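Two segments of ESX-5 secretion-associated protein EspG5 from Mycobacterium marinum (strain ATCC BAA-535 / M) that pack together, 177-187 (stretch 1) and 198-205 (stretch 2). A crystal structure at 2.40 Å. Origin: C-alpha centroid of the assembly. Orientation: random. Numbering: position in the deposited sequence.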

# COMPACT_ATOMS: atom_id res chain seq x y z
N GLU C 177 2.43 26.16 -28.33
CA GLU C 177 1.49 25.19 -28.88
C GLU C 177 1.75 24.95 -30.36
O GLU C 177 1.71 23.81 -30.83
CB GLU C 177 0.05 25.62 -28.62
CG GLU C 177 -0.37 26.98 -29.16
CD GLU C 177 -1.79 27.34 -28.75
OE1 GLU C 177 -2.49 26.48 -28.17
OE2 GLU C 177 -2.21 28.49 -29.01
N GLU C 178 2.06 26.01 -31.12
CA GLU C 178 2.43 25.82 -32.51
C GLU C 178 3.74 25.04 -32.64
O GLU C 178 3.92 24.27 -33.59
CB GLU C 178 2.56 27.17 -33.23
CG GLU C 178 1.23 27.78 -33.66
CD GLU C 178 0.56 28.61 -32.57
OE1 GLU C 178 1.01 28.54 -31.41
OE2 GLU C 178 -0.42 29.32 -32.88
N MET C 179 4.66 25.22 -31.68
CA MET C 179 5.93 24.52 -31.72
C MET C 179 5.77 23.03 -31.44
O MET C 179 6.43 22.20 -32.08
CB MET C 179 6.90 25.14 -30.71
CG MET C 179 8.26 24.48 -30.66
SD MET C 179 9.14 24.70 -32.21
CE MET C 179 10.59 23.69 -31.89
N LEU C 180 4.95 22.67 -30.45
CA LEU C 180 4.76 21.26 -30.16
C LEU C 180 4.11 20.55 -31.33
O LEU C 180 4.48 19.41 -31.67
CB LEU C 180 3.92 21.09 -28.90
CG LEU C 180 4.59 21.53 -27.60
CD1 LEU C 180 3.50 22.10 -26.70
CD2 LEU C 180 5.35 20.42 -26.94
N GLU C 181 3.15 21.20 -31.97
CA GLU C 181 2.48 20.61 -33.13
C GLU C 181 3.46 20.42 -34.28
O GLU C 181 3.44 19.37 -34.95
CB GLU C 181 1.32 21.51 -33.55
CG GLU C 181 0.55 21.00 -34.75
CD GLU C 181 -0.80 21.66 -34.89
OE1 GLU C 181 -1.16 22.48 -34.02
OE2 GLU C 181 -1.50 21.37 -35.88
N ALA C 182 4.34 21.40 -34.52
CA ALA C 182 5.30 21.28 -35.61
C ALA C 182 6.42 20.31 -35.25
O ALA C 182 6.93 19.59 -36.12
CB ALA C 182 5.88 22.66 -35.95
N THR C 183 6.83 20.29 -33.99
CA THR C 183 7.83 19.32 -33.56
C THR C 183 7.29 17.90 -33.65
O THR C 183 8.01 16.98 -34.06
CB THR C 183 8.28 19.63 -32.14
OG1 THR C 183 8.79 20.97 -32.06
CG2 THR C 183 9.36 18.66 -31.71
N LYS C 184 6.03 17.69 -33.29
CA LYS C 184 5.45 16.35 -33.35
C LYS C 184 5.42 15.84 -34.79
O LYS C 184 5.82 14.70 -35.07
CB LYS C 184 4.05 16.36 -32.73
CG LYS C 184 3.29 15.04 -32.85
CD LYS C 184 4.09 13.87 -32.30
CE LYS C 184 4.37 14.04 -30.82
NZ LYS C 184 4.91 12.77 -30.26
N SER C 185 4.95 16.67 -35.73
CA SER C 185 4.96 16.28 -37.13
C SER C 185 6.37 16.00 -37.62
O SER C 185 6.60 15.02 -38.35
CB SER C 185 4.32 17.38 -37.98
OG SER C 185 3.00 17.66 -37.55
N TRP C 186 7.33 16.85 -37.26
CA TRP C 186 8.70 16.65 -37.73
C TRP C 186 9.26 15.33 -37.23
O TRP C 186 9.90 14.59 -37.98
CB TRP C 186 9.59 17.81 -37.28
CG TRP C 186 10.90 17.88 -37.99
CD1 TRP C 186 11.19 17.39 -39.23
CD2 TRP C 186 12.11 18.47 -37.51
NE1 TRP C 186 12.50 17.65 -39.55
CE2 TRP C 186 13.09 18.31 -38.51
CE3 TRP C 186 12.46 19.12 -36.32
CZ2 TRP C 186 14.39 18.77 -38.36
CZ3 TRP C 186 13.76 19.59 -36.18
CH2 TRP C 186 14.71 19.41 -37.19
N GLN C 187 9.02 15.02 -35.96
CA GLN C 187 9.37 13.71 -35.42
C GLN C 187 8.69 12.59 -36.21
O GLN C 187 9.31 11.57 -36.52
CB GLN C 187 8.98 13.64 -33.95
CG GLN C 187 9.27 12.34 -33.24
CD GLN C 187 8.54 12.26 -31.90
OE1 GLN C 187 7.36 12.58 -31.81
NE2 GLN C 187 9.26 11.85 -30.85
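Stretch 2 (198-205) DLRRMGIS

Stretch 2, the last turn of a helix and the loop that leaves it, lies on one side of the stretch 1 helix through a small, mainly apolar contact that buries 315 Å² in total and contains no hydrogen bond between the stretches. Stretch 1 is helical throughout. Stretch 2 begins in helix, and a type I turn from Arg200 to Gly203, in which Gly203 N bonds to Arg200 O at 2.8 Å, leads out of it. Gly203 takes a positive phi of 94° in a Schellman motif, where a side chain would be jammed against the carbonyl O of Met202; the weak bond from Ile204 N to Leu199 O, 3.4 Å, belongs to this reversal. Ser205 then caps the start of the next helix. From Leu199 to Met202 the chain moves toward the start of the stretch 1 helix; overall, from Asp198 to Ser205, it runs roughly crosswise.

The backbones come nearest at Ala182 and Leu199, whose CA atoms are 6.5 Å apart. The small Ala182 side chain leaves room for two larger ones: its CB meets Leu199 CD1 at 3.3 Å and Met202 CE at 3.6 Å. Leu199, the residue most covered here, has rotamer m for chi1 and p for chi2. Its CD2 approaches Trp186 CE3 obliquely at 3.6 Å and lies 4.2 Å from Met179 CE. Met202 lies across the helix, with CE 3.9 Å from Glu178 O and SD 4.1 Å from Met179 N. Ile204, beyond the turn, brings CD1 to 4.0 Å from Met179 SD. Thus Leu199 spans Met179 to Trp186, whereas Met202 touches Glu178, Met179 and Ala182, and Ile204 touches Met179.

Some polar side chains bond within their own stretch: Thr183 OG1 donates to Met179 O at 2.7 Å, and Arg201 NH1 forms a salt bridge with Asp198 OD2 at 3.5 Å.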

# COMPACT_ATOMS: atom_id res chain seq x y z
N ASP C 198 7.83 24.16 -41.66
CA ASP C 198 7.02 25.00 -40.79
C ASP C 198 7.75 25.42 -39.52
O ASP C 198 7.30 26.34 -38.84
CB ASP C 198 5.72 24.28 -40.42
CG ASP C 198 4.74 24.21 -41.59
OD1 ASP C 198 4.79 23.21 -42.34
OD2 ASP C 198 3.94 25.16 -41.77
N LEU C 199 8.87 24.78 -39.19
CA LEU C 199 9.71 25.32 -38.13
C LEU C 199 10.44 26.57 -38.62
O LEU C 199 10.51 27.57 -37.90
CB LEU C 199 10.70 24.26 -37.64
CG LEU C 199 10.06 23.35 -36.60
CD1 LEU C 199 8.98 22.46 -37.20
CD2 LEU C 199 11.12 22.49 -35.91
N ARG C 200 10.95 26.54 -39.86
CA ARG C 200 11.53 27.75 -40.44
C ARG C 200 10.48 28.84 -40.60
O ARG C 200 10.75 30.02 -40.31
CB ARG C 200 12.16 27.42 -41.80
CG ARG C 200 13.58 26.86 -41.72
CD ARG C 200 14.24 26.80 -43.10
NE ARG C 200 13.72 25.70 -43.91
CZ ARG C 200 14.11 24.44 -43.78
NH1 ARG C 200 15.02 24.11 -42.87
NH2 ARG C 200 13.58 23.50 -44.55
N ARG C 201 9.28 28.48 -41.03
CA ARG C 201 8.22 29.48 -41.17
C ARG C 201 7.83 30.10 -39.84
O ARG C 201 7.18 31.15 -39.81
CB ARG C 201 7.01 28.85 -41.84
CG ARG C 201 5.94 29.83 -42.25
CD ARG C 201 4.73 29.10 -42.82
NE ARG C 201 4.82 28.93 -44.27
CZ ARG C 201 5.37 27.88 -44.88
NH1 ARG C 201 5.88 26.88 -44.16
NH2 ARG C 201 5.39 27.82 -46.20
N MET C 202 8.23 29.49 -38.72
CA MET C 202 8.04 30.09 -37.41
C MET C 202 9.16 31.05 -37.04
O MET C 202 9.14 31.62 -35.94
CB MET C 202 7.93 28.99 -36.34
CG MET C 202 6.55 28.86 -35.71
SD MET C 202 6.42 27.50 -34.54
CE MET C 202 6.73 26.09 -35.61
N GLY C 203 10.15 31.23 -37.91
CA GLY C 203 11.26 32.12 -37.64
C GLY C 203 12.48 31.47 -37.04
O GLY C 203 13.38 32.18 -36.57
N ILE C 204 12.56 30.15 -37.06
CA ILE C 204 13.69 29.42 -36.52
C ILE C 204 14.74 29.30 -37.61
O ILE C 204 14.43 28.93 -38.75
CB ILE C 204 13.27 28.03 -36.01
CG1 ILE C 204 12.11 28.16 -35.02
CG2 ILE C 204 14.45 27.33 -35.36
CD1 ILE C 204 11.53 26.82 -34.56
N SER C 205 15.99 29.61 -37.27
CA SER C 205 17.04 29.71 -38.27
C SER C 205 17.41 28.34 -38.83
O SER C 205 17.27 27.32 -38.16
CB SER C 205 18.28 30.38 -37.68
OG SER C 205 19.06 29.46 -36.93